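Side-chain contact in ralf, proline/betaine transporter (PDB 4D7Q), which joins the Sec7 domain of one bacterial RalF to the capping domain of another and probably acts as a guanine nucleotide exchange factor: residues T145-T150 against S289-G294. The protein carries 2 engineered substitutions. Sequence-based numbering, arbitrary orientation.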
loop_
_atom_site.group_PDB
_atom_site.type_symbol
_atom_site.label_atom_id
_atom_site.label_comp_id
_atom_site.label_asym_id
_atom_site.label_seq_id
_atom_site.Cartn_x
_atom_site.Cartn_y
_atom_site.Cartn_z
ATOM N N THR A 145 -5.530 -9.090 -13.507
ATOM C CA THR A 145 -6.807 -9.622 -13.024
ATOM C C THR A 145 -7.552 -8.549 -12.227
ATOM O O THR A 145 -8.737 -8.343 -12.451
ATOM C CB THR A 145 -6.563 -10.926 -12.226
ATOM O OG1 THR A 145 -5.955 -11.902 -13.071
ATOM C CG2 THR A 145 -7.819 -11.486 -11.578
ATOM N N ILE A 146 -6.846 -7.851 -11.327
ATOM C CA ILE A 146 -7.440 -6.788 -10.523
ATOM C C ILE A 146 -8.015 -5.681 -11.434
ATOM O O ILE A 146 -9.159 -5.247 -11.250
ATOM C CB ILE A 146 -6.392 -6.188 -9.547
ATOM C CG1 ILE A 146 -5.945 -7.212 -8.465
ATOM C CG2 ILE A 146 -6.970 -4.908 -8.886
ATOM C CD1 ILE A 146 -4.584 -6.751 -7.676
ATOM N N MET A 147 -7.181 -5.197 -12.376
ATOM C CA MET A 147 -7.545 -4.107 -13.271
ATOM C C MET A 147 -8.709 -4.499 -14.162
ATOM O O MET A 147 -9.666 -3.724 -14.267
ATOM C CB MET A 147 -6.347 -3.635 -14.109
ATOM C CG MET A 147 -6.746 -2.570 -15.140
ATOM S SD MET A 147 -5.409 -2.113 -16.244
ATOM C CE MET A 147 -5.325 -3.498 -17.273
ATOM N N LEU A 148 -8.617 -5.685 -14.822
ATOM C CA LEU A 148 -9.690 -6.186 -15.687
ATOM C C LEU A 148 -10.987 -6.403 -14.912
ATOM O O LEU A 148 -12.058 -5.969 -15.367
ATOM C CB LEU A 148 -9.272 -7.446 -16.439
ATOM C CG LEU A 148 -10.297 -8.031 -17.463
ATOM C CD1 LEU A 148 -10.580 -7.048 -18.633
ATOM C CD2 LEU A 148 -9.807 -9.387 -18.016
ATOM N N ASN A 149 -10.905 -7.061 -13.753
ATOM C CA ASN A 149 -12.104 -7.294 -12.932
ATOM C C ASN A 149 -12.807 -5.995 -12.565
ATOM O O ASN A 149 -14.015 -5.909 -12.722
ATOM C CB ASN A 149 -11.798 -8.137 -11.698
ATOM C CG ASN A 149 -13.030 -8.423 -10.885
ATOM O OD1 ASN A 149 -13.375 -7.648 -10.018
ATOM N ND2 ASN A 149 -13.760 -9.493 -11.192
ATOM N N THR A 150 -12.051 -4.973 -12.149
ATOM C CA THR A 150 -12.599 -3.674 -11.792
ATOM C C THR A 150 -13.383 -3.061 -12.971
ATOM O O THR A 150 -14.499 -2.570 -12.788
ATOM C CB THR A 150 -11.486 -2.733 -11.272
ATOM O OG1 THR A 150 -10.687 -3.399 -10.298
ATOM C CG2 THR A 150 -12.041 -1.472 -10.648
ATOM N N SER A 289 -3.802 2.582 -13.923
ATOM C CA SER A 289 -3.955 2.945 -12.534
ATOM C C SER A 289 -5.350 3.289 -11.985
ATOM O O SER A 289 -5.495 3.506 -10.812
ATOM C CB SER A 289 -2.993 4.064 -12.207
ATOM O OG SER A 289 -3.287 5.240 -12.859
ATOM N N ARG A 290 -6.346 3.374 -12.840
ATOM C CA ARG A 290 -7.615 3.922 -12.442
ATOM C C ARG A 290 -8.262 3.151 -11.314
ATOM O O ARG A 290 -8.866 3.716 -10.452
ATOM C CB ARG A 290 -8.564 4.050 -13.631
ATOM C CG ARG A 290 -9.682 5.036 -13.474
ATOM C CD ARG A 290 -10.473 5.336 -14.726
ATOM N NE ARG A 290 -10.261 4.418 -15.817
ATOM C CZ ARG A 290 -10.760 3.202 -15.891
ATOM N NH1 ARG A 290 -11.555 2.733 -14.965
ATOM N NH2 ARG A 290 -10.476 2.463 -16.930
ATOM N N TRP A 291 -8.103 1.847 -11.312
ATOM C CA TRP A 291 -8.809 1.122 -10.262
ATOM C C TRP A 291 -8.188 1.388 -8.895
ATOM O O TRP A 291 -8.849 1.253 -7.865
ATOM C CB TRP A 291 -8.809 -0.380 -10.556
ATOM C CG TRP A 291 -7.438 -0.973 -10.655
ATOM C CD1 TRP A 291 -6.751 -1.261 -11.798
ATOM C CD2 TRP A 291 -6.584 -1.349 -9.569
ATOM N NE1 TRP A 291 -5.522 -1.794 -11.491
ATOM C CE2 TRP A 291 -5.396 -1.859 -10.128
ATOM C CE3 TRP A 291 -6.709 -1.305 -8.176
ATOM C CZ2 TRP A 291 -4.340 -2.320 -9.346
ATOM C CZ3 TRP A 291 -5.659 -1.765 -7.401
ATOM C CH2 TRP A 291 -4.490 -2.265 -7.987
ATOM N N PHE A 292 -6.914 1.768 -8.893
ATOM C CA PHE A 292 -6.199 2.056 -7.646
ATOM C C PHE A 292 -6.312 3.505 -7.227
ATOM O O PHE A 292 -6.487 3.797 -6.045
ATOM C CB PHE A 292 -4.702 1.707 -7.807
ATOM C CG PHE A 292 -3.889 1.840 -6.537
ATOM C CD1 PHE A 292 -4.007 0.901 -5.506
ATOM C CD2 PHE A 292 -3.037 2.923 -6.347
ATOM C CE1 PHE A 292 -3.258 1.034 -4.332
ATOM C CE2 PHE A 292 -2.273 3.034 -5.181
ATOM C CZ PHE A 292 -2.379 2.083 -4.195
ATOM N N LEU A 293 -6.164 4.413 -8.205
ATOM C CA LEU A 293 -6.084 5.842 -7.960
ATOM C C LEU A 293 -7.350 6.627 -8.291
ATOM O O LEU A 293 -7.538 7.737 -7.790
ATOM C CB LEU A 293 -4.897 6.381 -8.783
ATOM C CG LEU A 293 -4.518 7.858 -8.634
ATOM C CD1 LEU A 293 -3.983 8.163 -7.239
ATOM C CD2 LEU A 293 -3.574 8.284 -9.699
ATOM N N GLY A 294 -8.167 6.103 -9.182
ATOM C CA GLY A 294 -9.290 6.895 -9.661
ATOM C C GLY A 294 -8.777 7.835 -10.740
ATOM O O GLY A 294 -7.685 7.639 -11.284
#
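The indole of W291 lies flat against helix 135-152, with I146 on one face and its own neighbour F292 on the other. CG2 of I146 stands 3.4 Å from the centroid of the six-membered ring and only 2° off its normal, so this CH-pi contact is centred; all six ring carbons are 3.6 to 3.7 Å from the methyl. On the opposite face CB of F292 sits 3.6 Å above the plane, shifted toward the rim. At the pyrrole end M147 touches with the root of its side chain: CB is 3.3 Å from both CD1 and NE1 of W291, and the backbone CA of M147 is equally close to CD1, while SD and CE lie farther from the indole. T150 packs beside the ring's attachment, its CG2 3.4 Å from CB of W291, with OG1 oblique to the indole.

Torsions explain the fit. In I146 the CG2 branch is anti to the backbone N, which projects it from the helix onto the six-membered ring. In W291 chi1 of 60° sends CG from the T150 side toward I146 and M147, and chi2 of -100° turns the indole broadside to the helix. OG1 of T150 donates to O of I146 (2.6 Å), a bond that holds the rotation of the threonine side chain. No hydrogen bond spans the two segments, which bury 228 Å² between them.

The contact joins the two parts of the engineered chimera, the Legionella Sec7 domain and the Rickettsia capping domain, so its details need not reproduce either natural interface. L101 of helix 93-102 packs on I146, F261 of helix 256-262 on M147, and helix 290-293 brings W291 from the connection between antiparallel strands 277-283 and 297-303.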